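Local coordinates for protein Ral guanine nucleotide dissociation stimulator-like 2 (Mus musculus, PDB 4JGW) that probably acts as a guanine nucleotide exchange factor for small G proteins and associates in vitro with GTP-bound H-Ras and Rap1A, at residues G54-L59 against G412-D417; Q286-L291 against G330-D335; L304-S309 against G386-L391. All coordinates share one frame; numbering follows the deposited sequence.

Interaction 1: residues G54-L59 against G412-D417; sequences GTLEAL and GYINFD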
ATOM      1  N   GLY A  54     -14.457  -5.514 -20.559  1.00 33.94           N
ATOM      2  CA  GLY A  54     -14.680  -4.666 -21.720  1.00 34.13           C
ATOM      3  C   GLY A  54     -13.411  -4.042 -22.252  1.00 34.32           C
ATOM      4  O   GLY A  54     -12.363  -4.097 -21.604  1.00 34.37           O
ATOM      5  N   THR A  55     -13.509  -3.448 -23.439  1.00 34.49           N
ATOM      6  CA  THR A  55     -12.388  -2.736 -24.044  1.00 34.68           C
ATOM      7  C   THR A  55     -12.089  -1.471 -23.252  1.00 34.82           C
ATOM      8  O   THR A  55     -12.943  -0.976 -22.508  1.00 34.82           O
ATOM      9  CB  THR A  55     -12.667  -2.350 -25.517  1.00 34.72           C
ATOM     10  OG1 THR A  55     -13.772  -1.442 -25.577  1.00 34.66           O
ATOM     11  CG2 THR A  55     -12.972  -3.584 -26.364  1.00 34.84           C
ATOM     12  N   LEU A  56     -10.877  -0.948 -23.423  1.00 34.93           N
ATOM     13  CA  LEU A  56     -10.459   0.284 -22.765  1.00 34.96           C
ATOM     14  C   LEU A  56     -11.409   1.440 -23.092  1.00 34.94           C
ATOM     15  O   LEU A  56     -11.694   2.284 -22.236  1.00 35.02           O
ATOM     16  CB  LEU A  56      -9.018   0.624 -23.157  1.00 34.97           C
ATOM     17  CG  LEU A  56      -8.190   1.549 -22.260  1.00 35.41           C
ATOM     18  CD1 LEU A  56      -8.211   1.118 -20.795  1.00 35.44           C
ATOM     19  CD2 LEU A  56      -6.759   1.620 -22.776  1.00 35.61           C
ATOM     20  N   GLU A  57     -11.905   1.454 -24.328  1.00 34.83           N
ATOM     21  CA  GLU A  57     -12.879   2.445 -24.781  1.00 34.71           C
ATOM     22  C   GLU A  57     -14.231   2.263 -24.081  1.00 34.39           C
ATOM     23  O   GLU A  57     -14.903   3.245 -23.747  1.00 34.36           O
ATOM     24  CB  GLU A  57     -13.060   2.363 -26.303  1.00 34.88           C
ATOM     25  CG  GLU A  57     -11.875   2.885 -27.132  1.00 35.98           C
ATOM     26  CD  GLU A  57     -10.678   1.933 -27.174  1.00 37.36           C
ATOM     27  OE1 GLU A  57     -10.817   0.748 -26.792  1.00 37.48           O
ATOM     28  OE2 GLU A  57      -9.588   2.377 -27.598  1.00 38.09           O
ATOM     29  N   ALA A  58     -14.619   1.008 -23.863  1.00 33.85           N
ATOM     30  CA  ALA A  58     -15.879   0.682 -23.194  1.00 33.44           C
ATOM     31  C   ALA A  58     -15.827   0.997 -21.700  1.00 33.07           C
ATOM     32  O   ALA A  58     -16.841   1.370 -21.102  1.00 32.99           O
ATOM     33  CB  ALA A  58     -16.241  -0.776 -23.418  1.00 33.35           C
ATOM     34  N   LEU A  59     -14.646   0.844 -21.105  1.00 32.63           N
ATOM     35  CA  LEU A  59     -14.430   1.206 -19.707  1.00 32.29           C
ATOM     36  C   LEU A  59     -14.676   2.698 -19.494  1.00 32.06           C
ATOM     37  O   LEU A  59     -15.284   3.094 -18.499  1.00 31.91           O
ATOM     38  CB  LEU A  59     -13.015   0.830 -19.243  1.00 32.13           C
ATOM     39  CG  LEU A  59     -12.556  -0.635 -19.265  1.00 32.20           C
ATOM     40  CD1 LEU A  59     -11.198  -0.778 -18.589  1.00 32.25           C
ATOM     41  CD2 LEU A  59     -13.561  -1.577 -18.620  1.00 31.92           C
ATOM     42  N   GLY A 412     -10.006 -10.237 -25.842  1.00 40.49           N
ATOM     43  CA  GLY A 412      -9.256  -8.985 -25.736  1.00 39.65           C
ATOM     44  C   GLY A 412      -9.819  -8.006 -24.719  1.00 39.04           C
ATOM     45  O   GLY A 412      -9.255  -6.929 -24.516  1.00 39.10           O
ATOM     46  N   TYR A 413     -10.934  -8.375 -24.088  1.00 38.32           N
ATOM     47  CA  TYR A 413     -11.561  -7.558 -23.046  1.00 37.62           C
ATOM     48  C   TYR A 413     -10.686  -7.536 -21.804  1.00 36.99           C
ATOM     49  O   TYR A 413     -10.159  -8.572 -21.395  1.00 37.08           O
ATOM     50  CB  TYR A 413     -12.933  -8.124 -22.662  1.00 37.68           C
ATOM     51  CG  TYR A 413     -14.079  -7.829 -23.615  1.00 37.88           C
ATOM     52  CD1 TYR A 413     -15.400  -7.996 -23.201  1.00 37.86           C
ATOM     53  CD2 TYR A 413     -13.851  -7.383 -24.921  1.00 38.13           C
ATOM     54  CE1 TYR A 413     -16.463  -7.740 -24.057  1.00 38.10           C
ATOM     55  CE2 TYR A 413     -14.910  -7.119 -25.787  1.00 38.18           C
ATOM     56  CZ  TYR A 413     -16.211  -7.303 -25.347  1.00 38.13           C
ATOM     57  OH  TYR A 413     -17.264  -7.045 -26.192  1.00 38.10           O
ATOM     58  N   ILE A 414     -10.533  -6.358 -21.208  1.00 36.12           N
ATOM     59  CA  ILE A 414      -9.864  -6.235 -19.917  1.00 35.29           C
ATOM     60  C   ILE A 414     -10.719  -6.916 -18.845  1.00 34.61           C
ATOM     61  O   ILE A 414     -11.895  -6.586 -18.677  1.00 34.50           O
ATOM     62  CB  ILE A 414      -9.585  -4.750 -19.560  1.00 35.40           C
ATOM     63  CG1 ILE A 414      -8.512  -4.180 -20.496  1.00 35.51           C
ATOM     64  CG2 ILE A 414      -9.157  -4.602 -18.093  1.00 35.07           C
ATOM     65  CD1 ILE A 414      -8.542  -2.669 -20.636  1.00 35.93           C
ATOM     66  N   ASN A 415     -10.129  -7.884 -18.150  1.00 33.68           N
ATOM     67  CA  ASN A 415     -10.807  -8.583 -17.061  1.00 32.96           C
ATOM     68  C   ASN A 415     -10.897  -7.684 -15.827  1.00 32.39           C
ATOM     69  O   ASN A 415      -9.991  -7.669 -14.993  1.00 32.36           O
ATOM     70  CB  ASN A 415     -10.092  -9.905 -16.740  1.00 32.90           C
ATOM     71  CG  ASN A 415     -10.690 -10.631 -15.539  1.00 32.83           C
ATOM     72  OD1 ASN A 415     -11.872 -10.488 -15.231  1.00 33.01           O
ATOM     73  ND2 ASN A 415      -9.865 -11.419 -14.859  1.00 32.51           N
ATOM     74  N   PHE A 416     -11.994  -6.938 -15.719  1.00 31.74           N
ATOM     75  CA  PHE A 416     -12.133  -5.948 -14.654  1.00 31.02           C
ATOM     76  C   PHE A 416     -12.344  -6.558 -13.270  1.00 30.62           C
ATOM     77  O   PHE A 416     -12.040  -5.920 -12.263  1.00 30.62           O
ATOM     78  CB  PHE A 416     -13.217  -4.913 -14.974  1.00 31.01           C
ATOM     79  CG  PHE A 416     -13.031  -3.605 -14.251  1.00 30.51           C
ATOM     80  CD1 PHE A 416     -12.158  -2.642 -14.748  1.00 29.95           C
ATOM     81  CD2 PHE A 416     -13.719  -3.341 -13.067  1.00 29.49           C
ATOM     82  CE1 PHE A 416     -11.975  -1.430 -14.082  1.00 29.98           C
ATOM     83  CE2 PHE A 416     -13.541  -2.138 -12.393  1.00 29.77           C
ATOM     84  CZ  PHE A 416     -12.670  -1.178 -12.902  1.00 29.92           C
ATOM     85  N   ASP A 417     -12.852  -7.791 -13.227  1.00 30.21           N
ATOM     86  CA  ASP A 417     -12.966  -8.545 -11.976  1.00 29.67           C
ATOM     87  C   ASP A 417     -11.645  -8.538 -11.208  1.00 29.16           C
ATOM     88  O   ASP A 417     -11.627  -8.324  -9.995  1.00 29.10           O
ATOM     89  CB  ASP A 417     -13.403  -9.989 -12.246  1.00 29.91           C
ATOM     90  CG  ASP A 417     -14.880 -10.106 -12.592  1.00 30.31           C
ATOM     91  OD1 ASP A 417     -15.596  -9.082 -12.565  1.00 30.73           O
ATOM     92  OD2 ASP A 417     -15.326 -11.232 -12.889  1.00 30.43           O
TER
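Gly54 pairs with Ile414 as an antiparallel hydrogen-bonded pair, the last step of a four-stranded antiparallel sheet in which strand 46-54 of the N-terminal Ras-GEF (REM) region meets the edge strand 414-415 of the catalytic Ras-GEF region. Ile414 N donates to Gly54 O at 2.9 Å, from above the carbonyl plane, while the return bond from Gly54 N to Ile414 O is weak at 3.4 Å. The Tyr413 ring lies against the glycine backbone: Gly54 CA sits over one face, displaced toward the rim, in a CH-pi contact 4.0 Å from the ring centroid. Thr55 N lies over that same face, and the Thr55 methyl CG2 approaches ring atom CE2. Ile414 carries the apolar part. Its CG1 stands anti to the carbonyl carbon (chi1 -69°), and the chain ends in CD1, which touches two leucines of the following helix, Leu56 CD1 and Leu59 CD1, each at 3.8 Å. Both leucine side chains cross the isoleucine obliquely, and Phe86 packs on all three. The other branch of Leu59, CD2, reaches Phe416 CD1 at 4.3 Å; the Phe416 ring also meets that of Phe75. The chain thus turns from strand 46-54 into helix 56-63 beside the edge strand 414-415, with the leucines of the first helical turn placed on the isoleucine. That turn begins at Thr55, the N-cap residue, whose OG1 accepts a hydrogen bond of 3.1 Å from Ala58 N.

Interaction 2: residues Q286-L291 against G330-D335; sequences QRARLL and GETTRD
Ala288 CB meets Glu331 CB at 3.6 Å, where helix 284-303 of the Ras-GEF catalytic region packs against the connection between helices 326-330 and 334-344. The alanine methyl points toward this connection and also lies 3.6 Å from Glu331 C; its small size lets the backbones approach, with Ala288 CA and Thr332 CA 5.1 Å apart. Glu331 starts toward the helix, but its chain bends at chi2 (-62°) and leads the carboxylate away, leaving CB as the touching atom. One turn along the helix, Leu291 crosses Thr332 at about a right angle, its CD1 3.7 Å from Thr332 OG1. That hydroxyl stands anti to the carbonyl carbon (chi1 -60°), a position in which it is hydrogen-bonded to Ala328 O while the same oxygen lies 3.8 Å from Ala288 CB. Arg289 starts away from the connection and curls back, bringing NH2 to 4.2 Å from Thr333 CG2; its NH1 forms a salt bridge with Glu292. The other carboxylate oxygen of Glu292 accepts from the backbone N of Thr333, the N-cap residue of the next helix. The two segments therefore meet by van der Waals packing, while the Thr332 hydroxyl, the Arg289 guanidinium and Thr333 N bond to neighbours, Glu292 serving both sides.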
ATOM      1  N   GLN A 286      27.033 -10.410  27.590  1.00 36.72           N
ATOM      2  CA  GLN A 286      26.947  -9.046  27.058  1.00 36.29           C
ATOM      3  C   GLN A 286      26.078  -8.994  25.803  1.00 35.92           C
ATOM      4  O   GLN A 286      25.291  -8.063  25.624  1.00 35.79           O
ATOM      5  CB  GLN A 286      28.341  -8.498  26.741  1.00 36.25           C
ATOM      6  CG  GLN A 286      29.261  -8.357  27.945  1.00 36.30           C
ATOM      7  CD  GLN A 286      30.611  -7.771  27.576  1.00 36.13           C
ATOM      8  OE1 GLN A 286      31.393  -8.387  26.849  1.00 35.24           O
ATOM      9  NE2 GLN A 286      30.892  -6.573  28.076  1.00 36.53           N
ATOM     10  N   ARG A 287      26.234 -10.001  24.945  1.00 35.56           N
ATOM     11  CA  ARG A 287      25.485 -10.105  23.698  1.00 35.24           C
ATOM     12  C   ARG A 287      24.010 -10.396  23.961  1.00 35.13           C
ATOM     13  O   ARG A 287      23.142  -9.946  23.210  1.00 35.09           O
ATOM     14  CB  ARG A 287      26.087 -11.191  22.800  1.00 35.27           C
ATOM     15  CG  ARG A 287      25.670 -11.090  21.335  1.00 34.95           C
ATOM     16  CD  ARG A 287      26.271 -12.194  20.463  1.00 34.61           C
ATOM     17  NE  ARG A 287      27.716 -12.351  20.645  1.00 34.31           N
ATOM     18  CZ  ARG A 287      28.646 -11.602  20.058  1.00 33.60           C
ATOM     19  NH1 ARG A 287      28.308 -10.616  19.239  1.00 32.74           N
ATOM     20  NH2 ARG A 287      29.928 -11.840  20.300  1.00 33.74           N
ATOM     21  N   ALA A 288      23.738 -11.151  25.025  1.00 34.94           N
ATOM     22  CA  ALA A 288      22.370 -11.465  25.436  1.00 34.90           C
ATOM     23  C   ALA A 288      21.595 -10.206  25.816  1.00 34.83           C
ATOM     24  O   ALA A 288      20.391 -10.119  25.573  1.00 35.07           O
ATOM     25  CB  ALA A 288      22.372 -12.451  26.587  1.00 34.80           C
ATOM     26  N   ARG A 289      22.293  -9.238  26.407  1.00 34.55           N
ATOM     27  CA  ARG A 289      21.690  -7.959  26.786  1.00 34.41           C
ATOM     28  C   ARG A 289      21.213  -7.177  25.561  1.00 33.91           C
ATOM     29  O   ARG A 289      20.195  -6.485  25.617  1.00 33.78           O
ATOM     30  CB  ARG A 289      22.668  -7.124  27.623  1.00 34.60           C
ATOM     31  CG  ARG A 289      23.068  -7.777  28.948  1.00 35.72           C
ATOM     32  CD  ARG A 289      21.864  -7.959  29.871  1.00 37.77           C
ATOM     33  NE  ARG A 289      21.915  -9.219  30.617  1.00 39.88           N
ATOM     34  CZ  ARG A 289      20.988  -9.620  31.489  1.00 40.91           C
ATOM     35  NH1 ARG A 289      19.923  -8.867  31.737  1.00 40.87           N
ATOM     36  NH2 ARG A 289      21.125 -10.780  32.117  1.00 41.70           N
ATOM     37  N   LEU A 290      21.954  -7.306  24.461  1.00 33.37           N
ATOM     38  CA  LEU A 290      21.565  -6.724  23.181  1.00 32.69           C
ATOM     39  C   LEU A 290      20.358  -7.448  22.583  1.00 32.35           C
ATOM     40  O   LEU A 290      19.446  -6.806  22.063  1.00 32.17           O
ATOM     41  CB  LEU A 290      22.745  -6.725  22.207  1.00 32.62           C
ATOM     42  CG  LEU A 290      23.848  -5.698  22.492  1.00 32.16           C
ATOM     43  CD1 LEU A 290      25.190  -6.181  21.969  1.00 31.45           C
ATOM     44  CD2 LEU A 290      23.503  -4.332  21.915  1.00 31.09           C
ATOM     45  N   LEU A 291      20.355  -8.777  22.671  1.00 31.98           N
ATOM     46  CA  LEU A 291      19.209  -9.582  22.238  1.00 31.70           C
ATOM     47  C   LEU A 291      17.954  -9.206  23.025  1.00 31.51           C
ATOM     48  O   LEU A 291      16.900  -8.956  22.438  1.00 31.30           O
ATOM     49  CB  LEU A 291      19.494 -11.080  22.393  1.00 31.59           C
ATOM     50  CG  LEU A 291      20.504 -11.758  21.461  1.00 31.55           C
ATOM     51  CD1 LEU A 291      20.859 -13.140  21.993  1.00 31.46           C
ATOM     52  CD2 LEU A 291      19.983 -11.854  20.033  1.00 31.11           C
ATOM     53  N   GLY A 330      21.596 -18.598  25.056  1.00 41.13           N
ATOM     54  CA  GLY A 330      21.677 -19.326  26.321  1.00 41.41           C
ATOM     55  C   GLY A 330      21.797 -18.437  27.547  1.00 41.65           C
ATOM     56  O   GLY A 330      21.487 -18.869  28.658  1.00 41.74           O
ATOM     57  N   GLU A 331      22.247 -17.198  27.346  1.00 41.84           N
ATOM     58  CA  GLU A 331      22.371 -16.220  28.431  1.00 42.12           C
ATOM     59  C   GLU A 331      21.157 -15.287  28.534  1.00 42.23           C
ATOM     60  O   GLU A 331      21.068 -14.469  29.454  1.00 42.29           O
ATOM     61  CB  GLU A 331      23.659 -15.396  28.281  1.00 42.14           C
ATOM     62  CG  GLU A 331      24.959 -16.186  28.456  1.00 42.31           C
ATOM     63  CD  GLU A 331      25.108 -16.803  29.840  1.00 42.59           C
ATOM     64  OE1 GLU A 331      24.688 -16.174  30.838  1.00 42.55           O
ATOM     65  OE2 GLU A 331      25.652 -17.923  29.929  1.00 43.01           O
ATOM     66  N   THR A 332      20.230 -15.419  27.590  1.00 42.44           N
ATOM     67  CA  THR A 332      19.008 -14.614  27.562  1.00 42.73           C
ATOM     68  C   THR A 332      18.023 -15.089  28.633  1.00 42.95           C
ATOM     69  O   THR A 332      17.777 -16.290  28.768  1.00 42.89           O
ATOM     70  CB  THR A 332      18.353 -14.652  26.157  1.00 42.71           C
ATOM     71  OG1 THR A 332      19.277 -14.140  25.187  1.00 42.55           O
ATOM     72  CG2 THR A 332      17.070 -13.824  26.112  1.00 42.76           C
ATOM     73  N   THR A 333      17.478 -14.141  29.398  1.00 43.25           N
ATOM     74  CA  THR A 333      16.509 -14.449  30.455  1.00 43.68           C
ATOM     75  C   THR A 333      15.256 -15.117  29.889  1.00 44.04           C
ATOM     76  O   THR A 333      14.839 -14.823  28.763  1.00 44.01           O
ATOM     77  CB  THR A 333      16.095 -13.195  31.269  1.00 43.64           C
ATOM     78  OG1 THR A 333      15.451 -12.247  30.409  1.00 43.60           O
ATOM     79  CG2 THR A 333      17.305 -12.545  31.931  1.00 43.58           C
ATOM     80  N   ARG A 334      14.668 -16.012  30.679  1.00 44.56           N
ATOM     81  CA  ARG A 334      13.503 -16.794  30.261  1.00 45.12           C
ATOM     82  C   ARG A 334      12.295 -15.920  29.903  1.00 45.26           C
ATOM     83  O   ARG A 334      11.516 -16.266  29.012  1.00 45.33           O
ATOM     84  CB  ARG A 334      13.138 -17.831  31.337  1.00 45.27           C
ATOM     85  CG  ARG A 334      12.110 -18.882  30.908  1.00 46.10           C
ATOM     86  CD  ARG A 334      12.614 -19.759  29.762  1.00 47.41           C
ATOM     87  NE  ARG A 334      11.513 -20.225  28.917  1.00 48.57           N
ATOM     88  CZ  ARG A 334      11.660 -20.813  27.731  1.00 49.04           C
ATOM     89  NH1 ARG A 334      12.869 -21.024  27.223  1.00 49.06           N
ATOM     90  NH2 ARG A 334      10.588 -21.193  27.047  1.00 49.49           N
ATOM     91  N   ASP A 335      12.158 -14.786  30.588  1.00 45.56           N
ATOM     92  CA  ASP A 335      11.069 -13.843  30.333  1.00 45.78           C
ATOM     93  C   ASP A 335      11.167 -13.236  28.933  1.00 45.70           C
ATOM     94  O   ASP A 335      10.158 -13.104  28.236  1.00 45.67           O
ATOM     95  CB  ASP A 335      11.052 -12.738  31.394  1.00 45.98           C
ATOM     96  CG  ASP A 335       9.688 -12.082  31.535  1.00 46.67           C
ATOM     97  OD1 ASP A 335       9.228 -11.430  30.572  1.00 47.61           O
ATOM     98  OD2 ASP A 335       9.079 -12.215  32.619  1.00 47.34           O
TER

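Interaction 3: residues L304-S309 against G386-L391; sequences LRNFSS and GVVPYL
Gly386 places its carbonyl O 3.6 Å from Arg305 CB, beside the start of a side chain that then runs on past Val387. Val387 CG2, anti to the backbone N, is held between the backbone and the tip of this arginine: it lies 3.4 Å from Arg305 O and 3.7 Å from Arg305 NH2. Val387 CB sits over one face of the guanidinium, offset toward its rim, while NH1 forms a salt bridge with Glu435 of helix 416-436. From another direction, the edge of the Phe307 ring faces CG2. Val388 is the centre of the contact. Its N donates to Arg305 O in an almost straight bond of 2.9 Å (175° at the hydrogen), and its O lies at the start of helix 307-318, taking weak bonds from Phe307 N and Ser308 N. Val388 and Asn306 thereby form a single backbone bridge at the break between two successive helices of the Ras-GEF catalytic region: Arg305, with positive phi, closes helix 284-303 in a Schellman motif, and Asn306 is the N-cap of the next helix. The side chains of Asn306 and Val388 lie side by side, pointing the same way, with OD1 3.4 Å from Val388 CB. The same oxygen caps the helix by accepting from Ser309 N, the donor standing well above the carbonyl plane, whereas Asn306 ND2 donates to Asp214 and Thr211. The CB of Pro389 points away from the helix start, and its side chain packs on Leu432 and Phe218, yet its O approaches Ser308 CB at 3.5 Å. Tyr390 touches Phe307 O with its CB and sends its ring on to Phe253 and Tyr311. At Leu391 a water links the segments, accepting from Leu391 N at 2.9 Å and hydrogen-bonded to Ser308 OG at 2.7 Å.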
ATOM      1  N   LEU A 304       2.630  -0.236  20.130  1.00 31.70           N
ATOM      2  CA  LEU A 304       2.332   0.912  19.277  1.00 31.71           C
ATOM      3  C   LEU A 304       1.646   0.501  17.972  1.00 31.61           C
ATOM      4  O   LEU A 304       1.307   1.355  17.152  1.00 31.49           O
ATOM      5  CB  LEU A 304       3.612   1.691  18.961  1.00 31.67           C
ATOM      6  CG  LEU A 304       4.250   2.532  20.071  1.00 31.99           C
ATOM      7  CD1 LEU A 304       5.629   2.981  19.636  1.00 31.63           C
ATOM      8  CD2 LEU A 304       3.382   3.732  20.442  1.00 32.04           C
ATOM      9  N   ARG A 305       1.450  -0.806  17.796  1.00 31.62           N
ATOM     10  CA  ARG A 305       0.847  -1.381  16.586  1.00 31.72           C
ATOM     11  C   ARG A 305       1.673  -1.120  15.319  1.00 31.39           C
ATOM     12  O   ARG A 305       1.125  -0.994  14.219  1.00 31.36           O
ATOM     13  CB  ARG A 305      -0.607  -0.919  16.406  1.00 31.97           C
ATOM     14  CG  ARG A 305      -1.568  -1.408  17.486  1.00 33.20           C
ATOM     15  CD  ARG A 305      -3.016  -1.087  17.122  1.00 35.81           C
ATOM     16  NE  ARG A 305      -3.439  -1.782  15.903  1.00 37.97           N
ATOM     17  CZ  ARG A 305      -4.616  -1.620  15.304  1.00 39.18           C
ATOM     18  NH1 ARG A 305      -5.519  -0.783  15.801  1.00 40.22           N
ATOM     19  NH2 ARG A 305      -4.892  -2.303  14.200  1.00 39.61           N
ATOM     20  N   ASN A 306       2.992  -1.033  15.486  1.00 30.95           N
ATOM     21  CA  ASN A 306       3.908  -0.939  14.358  1.00 30.71           C
ATOM     22  C   ASN A 306       4.401  -2.338  14.003  1.00 30.52           C
ATOM     23  O   ASN A 306       5.481  -2.760  14.421  1.00 30.48           O
ATOM     24  CB  ASN A 306       5.074   0.007  14.674  1.00 30.62           C
ATOM     25  CG  ASN A 306       6.068   0.140  13.519  1.00 30.60           C
ATOM     26  OD1 ASN A 306       5.844  -0.360  12.414  1.00 30.39           O
ATOM     27  ND2 ASN A 306       7.174   0.825  13.779  1.00 30.27           N
ATOM     28  N   PHE A 307       3.585  -3.055  13.235  1.00 30.26           N
ATOM     29  CA  PHE A 307       3.880  -4.441  12.876  1.00 30.22           C
ATOM     30  C   PHE A 307       4.975  -4.552  11.816  1.00 30.00           C
ATOM     31  O   PHE A 307       5.543  -5.626  11.621  1.00 30.06           O
ATOM     32  CB  PHE A 307       2.605  -5.176  12.449  1.00 30.13           C
ATOM     33  CG  PHE A 307       1.560  -5.241  13.530  1.00 30.25           C
ATOM     34  CD1 PHE A 307       0.494  -4.343  13.541  1.00 30.46           C
ATOM     35  CD2 PHE A 307       1.648  -6.188  14.545  1.00 30.40           C
ATOM     36  CE1 PHE A 307      -0.473  -4.393  14.546  1.00 30.40           C
ATOM     37  CE2 PHE A 307       0.684  -6.248  15.554  1.00 30.64           C
ATOM     38  CZ  PHE A 307      -0.378  -5.346  15.554  1.00 30.24           C
ATOM     39  N   SER A 308       5.269  -3.439  11.144  1.00 29.84           N
ATOM     40  CA  SER A 308       6.377  -3.378  10.199  1.00 29.77           C
ATOM     41  C   SER A 308       7.724  -3.575  10.905  1.00 29.79           C
ATOM     42  O   SER A 308       8.530  -4.414  10.492  1.00 29.74           O
ATOM     43  CB  SER A 308       6.365  -2.054   9.433  1.00 29.75           C
ATOM     44  OG  SER A 308       7.400  -2.024   8.467  1.00 29.69           O
ATOM     45  N   SER A 309       7.961  -2.811  11.971  1.00 29.71           N
ATOM     46  CA  SER A 309       9.211  -2.933  12.726  1.00 29.80           C
ATOM     47  C   SER A 309       9.235  -4.145  13.659  1.00 29.92           C
ATOM     48  O   SER A 309      10.309  -4.671  13.955  1.00 29.92           O
ATOM     49  CB  SER A 309       9.547  -1.645  13.474  1.00 29.71           C
ATOM     50  OG  SER A 309      10.265  -0.765  12.627  1.00 29.35           O
ATOM     51  N   GLY A 386      -2.917   4.781  16.353  1.00 32.42           N
ATOM     52  CA  GLY A 386      -2.112   4.598  15.146  1.00 32.25           C
ATOM     53  C   GLY A 386      -1.836   3.146  14.800  1.00 32.09           C
ATOM     54  O   GLY A 386      -2.033   2.254  15.626  1.00 32.17           O
ATOM     55  N   VAL A 387      -1.380   2.916  13.569  1.00 31.98           N
ATOM     56  CA  VAL A 387      -1.003   1.578  13.095  1.00 31.74           C
ATOM     57  C   VAL A 387      -0.027   1.671  11.915  1.00 31.62           C
ATOM     58  O   VAL A 387      -0.111   2.592  11.103  1.00 31.67           O
ATOM     59  CB  VAL A 387      -2.253   0.711  12.725  1.00 31.70           C
ATOM     60  CG1 VAL A 387      -2.943   1.228  11.460  1.00 31.77           C
ATOM     61  CG2 VAL A 387      -1.882  -0.763  12.582  1.00 31.43           C
ATOM     62  N   VAL A 388       0.914   0.730  11.851  1.00 31.50           N
ATOM     63  CA  VAL A 388       1.778   0.564  10.680  1.00 31.21           C
ATOM     64  C   VAL A 388       1.864  -0.925  10.349  1.00 31.24           C
ATOM     65  O   VAL A 388       2.467  -1.695  11.100  1.00 31.25           O
ATOM     66  CB  VAL A 388       3.216   1.125  10.889  1.00 31.25           C
ATOM     67  CG1 VAL A 388       4.030   0.993   9.604  1.00 30.84           C
ATOM     68  CG2 VAL A 388       3.192   2.574  11.343  1.00 30.78           C
ATOM     69  N   PRO A 389       1.251  -1.341   9.228  1.00 31.24           N
ATOM     70  CA  PRO A 389       1.309  -2.749   8.854  1.00 31.31           C
ATOM     71  C   PRO A 389       2.651  -3.122   8.232  1.00 31.21           C
ATOM     72  O   PRO A 389       3.359  -2.256   7.707  1.00 31.16           O
ATOM     73  CB  PRO A 389       0.200  -2.872   7.807  1.00 31.30           C
ATOM     74  CG  PRO A 389       0.131  -1.538   7.184  1.00 31.31           C
ATOM     75  CD  PRO A 389       0.476  -0.546   8.259  1.00 31.20           C
ATOM     76  N   TYR A 390       2.995  -4.403   8.312  1.00 31.25           N
ATOM     77  CA  TYR A 390       4.084  -4.950   7.519  1.00 31.47           C
ATOM     78  C   TYR A 390       3.577  -5.070   6.087  1.00 31.40           C
ATOM     79  O   TYR A 390       2.646  -5.828   5.806  1.00 31.46           O
ATOM     80  CB  TYR A 390       4.544  -6.307   8.071  1.00 31.58           C
ATOM     81  CG  TYR A 390       5.489  -7.064   7.155  1.00 32.26           C
ATOM     82  CD1 TYR A 390       6.671  -6.479   6.697  1.00 32.87           C
ATOM     83  CD2 TYR A 390       5.199  -8.367   6.749  1.00 32.79           C
ATOM     84  CE1 TYR A 390       7.534  -7.168   5.850  1.00 33.66           C
ATOM     85  CE2 TYR A 390       6.059  -9.065   5.907  1.00 33.06           C
ATOM     86  CZ  TYR A 390       7.224  -8.460   5.463  1.00 33.72           C
ATOM     87  OH  TYR A 390       8.084  -9.145   4.635  1.00 34.86           O
ATOM     88  N   LEU A 391       4.185  -4.295   5.193  1.00 31.48           N
ATOM     89  CA  LEU A 391       3.721  -4.175   3.813  1.00 31.58           C
ATOM     90  C   LEU A 391       3.899  -5.462   3.001  1.00 31.74           C
ATOM     91  O   LEU A 391       3.120  -5.734   2.086  1.00 31.53           O
ATOM     92  CB  LEU A 391       4.410  -2.993   3.121  1.00 31.49           C
ATOM     93  CG  LEU A 391       3.904  -2.536   1.747  1.00 31.38           C
ATOM     94  CD1 LEU A 391       2.412  -2.200   1.767  1.00 31.09           C
ATOM     95  CD2 LEU A 391       4.713  -1.349   1.262  1.00 31.23           C
TER
HETATM   96  O   HOH W   1       6.396  -2.640   6.077  1.00 25.82           O

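Overall arrangement
Interaction 3 is the buried contact of the three, its centre about 13 Å from the centre of the chain; interactions 1 and 2 are partly buried and lie on opposite sides of that centre, their own centres about 58 Å apart. Helix 284-303 leads from interaction 2, on its early turns, to interaction 3, at the break that follows it. Both stay within the catalytic region, whereas interaction 1 joins that region to the N-terminal one. Helix 416-436 connects interactions 1 and 3, beginning in interaction 1 and flanking interaction 3. Backbone hydrogen bonds cross interactions 1 and 3, whereas interaction 2 relies on van der Waals packing.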